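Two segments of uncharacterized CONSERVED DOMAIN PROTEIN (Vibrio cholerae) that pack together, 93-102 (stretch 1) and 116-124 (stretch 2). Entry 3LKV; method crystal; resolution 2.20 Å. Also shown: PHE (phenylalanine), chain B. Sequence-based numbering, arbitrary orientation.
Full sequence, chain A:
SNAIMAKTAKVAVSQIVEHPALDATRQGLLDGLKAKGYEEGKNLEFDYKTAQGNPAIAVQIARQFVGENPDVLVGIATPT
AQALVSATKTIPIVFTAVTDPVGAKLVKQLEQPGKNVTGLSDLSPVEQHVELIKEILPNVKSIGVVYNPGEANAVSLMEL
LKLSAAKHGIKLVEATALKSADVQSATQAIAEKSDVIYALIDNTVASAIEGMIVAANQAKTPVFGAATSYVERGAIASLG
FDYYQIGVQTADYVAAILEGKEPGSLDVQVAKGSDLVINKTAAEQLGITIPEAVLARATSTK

Stretch 1 93-102: IVFTAVTDPV
Stretch 2 (116-124) NVTGLSDLS

The strand that starts at Ile 93 runs parallel to strand 117-121, their axes 15° apart and 4.4 Å at closest approach, pairing Ile 93 with Val 117, Val 94 with Thr 118 and Phe 95 with Gly 119. Ile 93 (m, t; phi/psi -118/125) donates N to Asn 116 O (2.8 Å) and accepts Thr 118 N at its O (2.9 Å); its CG2 lies 4.2 Å from Val 117 CG1, a branched apolar pair suited to a buried sheet face. Val 94 (t) points to the opposite face, with Thr 118. Phe 95 (p, chi2 78°; phi/psi -93/159) donates N to Thr 118 O and accepts Leu 120 N at O, both 2.9 Å. Its ring packs against the neighbouring strand, Gly 119 CA over its face, 4.0 Å from the centroid, in a CH-pi contact; Val 117 CG1 meets Phe 95 CD2 at 3.6 Å, near the ring plane. Glycine fits here, since a CB would clash with Phe 95 O and phi/psi 148/-147 disfavours one. At Ala 97 (56/42) the chain turns a corner. Val 98 N bonds weakly to Leu 120 O (3.4 Å), and Val 98 O accepts Asp 122 N (3.0 Å). PHE N donates to Ala 97 O (2.9 Å), Thr 99 OG1 (2.8 Å; m) and Asp 122 OD2 (2.8 Å; p), carboxylate balancing ammonium; Thr 99 N donates to PHE O (3.0 Å).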

# COMPACT_ATOMS: atom_id res chain seq x y z
N ILE A 93 -14.34 -17.34 6.99
CA ILE A 93 -13.67 -16.43 7.89
C ILE A 93 -12.39 -17.10 8.37
O ILE A 93 -12.41 -18.22 8.90
CB ILE A 93 -14.49 -16.11 9.12
CG1 ILE A 93 -15.79 -15.38 8.70
CG2 ILE A 93 -13.66 -15.29 10.08
CD1 ILE A 93 -16.92 -15.35 9.72
N VAL A 94 -11.27 -16.42 8.17
CA VAL A 94 -10.00 -16.84 8.74
C VAL A 94 -9.62 -15.79 9.76
O VAL A 94 -9.39 -14.64 9.42
CB VAL A 94 -8.92 -16.84 7.69
CG1 VAL A 94 -7.60 -17.20 8.36
CG2 VAL A 94 -9.31 -17.83 6.53
N PHE A 95 -9.60 -16.16 11.01
CA PHE A 95 -9.18 -15.20 12.01
C PHE A 95 -7.71 -15.40 12.20
O PHE A 95 -7.13 -16.45 11.84
CB PHE A 95 -9.91 -15.38 13.34
CG PHE A 95 -9.78 -16.78 13.94
CD1 PHE A 95 -8.62 -17.16 14.58
CD2 PHE A 95 -10.81 -17.67 13.86
CE1 PHE A 95 -8.50 -18.40 15.13
CE2 PHE A 95 -10.71 -18.94 14.41
CZ PHE A 95 -9.55 -19.30 15.04
N THR A 96 -7.08 -14.36 12.73
CA THR A 96 -5.68 -14.35 12.96
C THR A 96 -5.31 -13.45 14.12
O THR A 96 -5.99 -12.52 14.42
CB THR A 96 -4.91 -14.05 11.66
OG1 THR A 96 -3.53 -14.31 11.90
CG2 THR A 96 -5.09 -12.59 11.15
N ALA A 97 -4.26 -13.81 14.81
CA ALA A 97 -3.79 -13.14 16.00
C ALA A 97 -4.90 -13.07 17.01
O ALA A 97 -5.11 -12.04 17.67
CB ALA A 97 -3.22 -11.70 15.64
N VAL A 98 -5.62 -14.19 17.13
CA VAL A 98 -6.66 -14.31 18.16
C VAL A 98 -6.16 -15.18 19.33
O VAL A 98 -5.75 -16.33 19.16
CB VAL A 98 -7.94 -14.89 17.60
CG1 VAL A 98 -8.86 -15.37 18.75
CG2 VAL A 98 -8.61 -13.86 16.62
N THR A 99 -6.21 -14.62 20.53
CA THR A 99 -5.60 -15.24 21.69
C THR A 99 -6.25 -16.60 22.04
O THR A 99 -5.54 -17.60 22.23
CB THR A 99 -5.71 -14.27 22.89
OG1 THR A 99 -4.76 -13.18 22.71
CG2 THR A 99 -5.54 -15.01 24.22
N ASP A 100 -7.57 -16.63 22.11
CA ASP A 100 -8.32 -17.85 22.55
C ASP A 100 -9.64 -17.96 21.79
O ASP A 100 -10.69 -17.46 22.22
CB ASP A 100 -8.57 -17.80 24.03
CG ASP A 100 -9.48 -18.92 24.53
OD1 ASP A 100 -9.71 -19.90 23.81
OD2 ASP A 100 -9.99 -18.77 25.64
N PRO A 101 -9.59 -18.58 20.62
CA PRO A 101 -10.78 -18.63 19.78
C PRO A 101 -11.95 -19.39 20.34
O PRO A 101 -13.08 -19.09 19.98
CB PRO A 101 -10.31 -19.27 18.48
CG PRO A 101 -8.81 -19.36 18.58
CD PRO A 101 -8.39 -19.15 19.97
N VAL A 102 -11.70 -20.37 21.21
CA VAL A 102 -12.82 -21.11 21.80
C VAL A 102 -13.51 -20.21 22.80
O VAL A 102 -14.75 -20.04 22.74
CB VAL A 102 -12.38 -22.43 22.47
CG1 VAL A 102 -13.64 -23.16 23.19
CG2 VAL A 102 -11.68 -23.31 21.41
N ASN A 116 -17.99 -22.20 9.15
CA ASN A 116 -17.30 -21.30 8.18
C ASN A 116 -16.05 -20.57 8.71
O ASN A 116 -15.53 -19.67 8.07
CB ASN A 116 -18.30 -20.28 7.62
CG ASN A 116 -18.76 -19.26 8.67
OD1 ASN A 116 -19.11 -19.61 9.79
ND2 ASN A 116 -18.78 -18.02 8.29
N VAL A 117 -15.56 -20.97 9.86
CA VAL A 117 -14.52 -20.25 10.58
C VAL A 117 -13.31 -21.13 10.89
O VAL A 117 -13.46 -22.27 11.32
CB VAL A 117 -15.05 -19.71 11.94
CG1 VAL A 117 -14.02 -18.70 12.56
CG2 VAL A 117 -16.41 -19.05 11.78
N THR A 118 -12.13 -20.57 10.66
CA THR A 118 -10.87 -21.20 11.00
C THR A 118 -9.82 -20.15 11.14
O THR A 118 -10.13 -18.98 10.99
CB THR A 118 -10.40 -22.24 9.96
OG1 THR A 118 -9.30 -22.99 10.53
CG2 THR A 118 -9.98 -21.59 8.70
N GLY A 119 -8.58 -20.55 11.45
CA GLY A 119 -7.47 -19.59 11.48
C GLY A 119 -6.36 -19.85 12.48
O GLY A 119 -6.03 -20.98 12.75
N LEU A 120 -5.79 -18.79 13.00
CA LEU A 120 -4.56 -18.87 13.78
C LEU A 120 -4.70 -18.15 15.13
O LEU A 120 -5.15 -17.00 15.21
CB LEU A 120 -3.42 -18.25 13.00
CG LEU A 120 -2.54 -19.13 12.11
CD1 LEU A 120 -1.92 -18.47 10.83
CD2 LEU A 120 -1.41 -19.68 13.00
N SER A 121 -4.26 -18.84 16.17
CA SER A 121 -4.24 -18.30 17.50
C SER A 121 -2.85 -17.86 17.97
O SER A 121 -1.86 -18.59 17.72
CB SER A 121 -4.76 -19.36 18.48
OG SER A 121 -4.54 -18.90 19.81
N ASP A 122 -2.78 -16.73 18.68
CA ASP A 122 -1.50 -16.23 19.32
C ASP A 122 -1.55 -16.33 20.84
O ASP A 122 -1.15 -15.42 21.55
CB ASP A 122 -1.13 -14.80 18.92
CG ASP A 122 -2.14 -13.75 19.40
OD1 ASP A 122 -3.31 -14.13 19.52
OD2 ASP A 122 -1.78 -12.56 19.65
N LEU A 123 -2.07 -17.46 21.32
CA LEU A 123 -2.26 -17.69 22.74
C LEU A 123 -0.94 -17.49 23.47
O LEU A 123 -0.01 -18.14 23.11
CB LEU A 123 -2.78 -19.10 23.00
CG LEU A 123 -2.88 -19.44 24.50
CD1 LEU A 123 -3.84 -18.47 25.18
CD2 LEU A 123 -3.31 -20.89 24.75
N SER A 124 -0.85 -16.54 24.41
CA SER A 124 0.39 -16.26 25.14
C SER A 124 0.74 -17.38 26.10
O SER A 124 -0.11 -17.89 26.76
CB SER A 124 0.18 -15.03 25.98
OG SER A 124 -0.03 -13.91 25.17
N PHE B . -4.29 -11.62 20.40
CA PHE B . -5.01 -10.29 20.44
C PHE B . -6.53 -10.54 20.23
O PHE B . -6.95 -11.72 20.43
CB PHE B . -4.43 -9.28 19.45
CG PHE B . -3.11 -8.66 19.91
CD1 PHE B . -3.10 -7.71 20.96
CD2 PHE B . -1.91 -9.03 19.35
CE1 PHE B . -1.93 -7.18 21.41
CE2 PHE B . -0.74 -8.49 19.79
CZ PHE B . -0.72 -7.57 20.82
OXT PHE B . -7.35 -9.65 19.91
O HOH W 1 -2.28 -14.04 23.51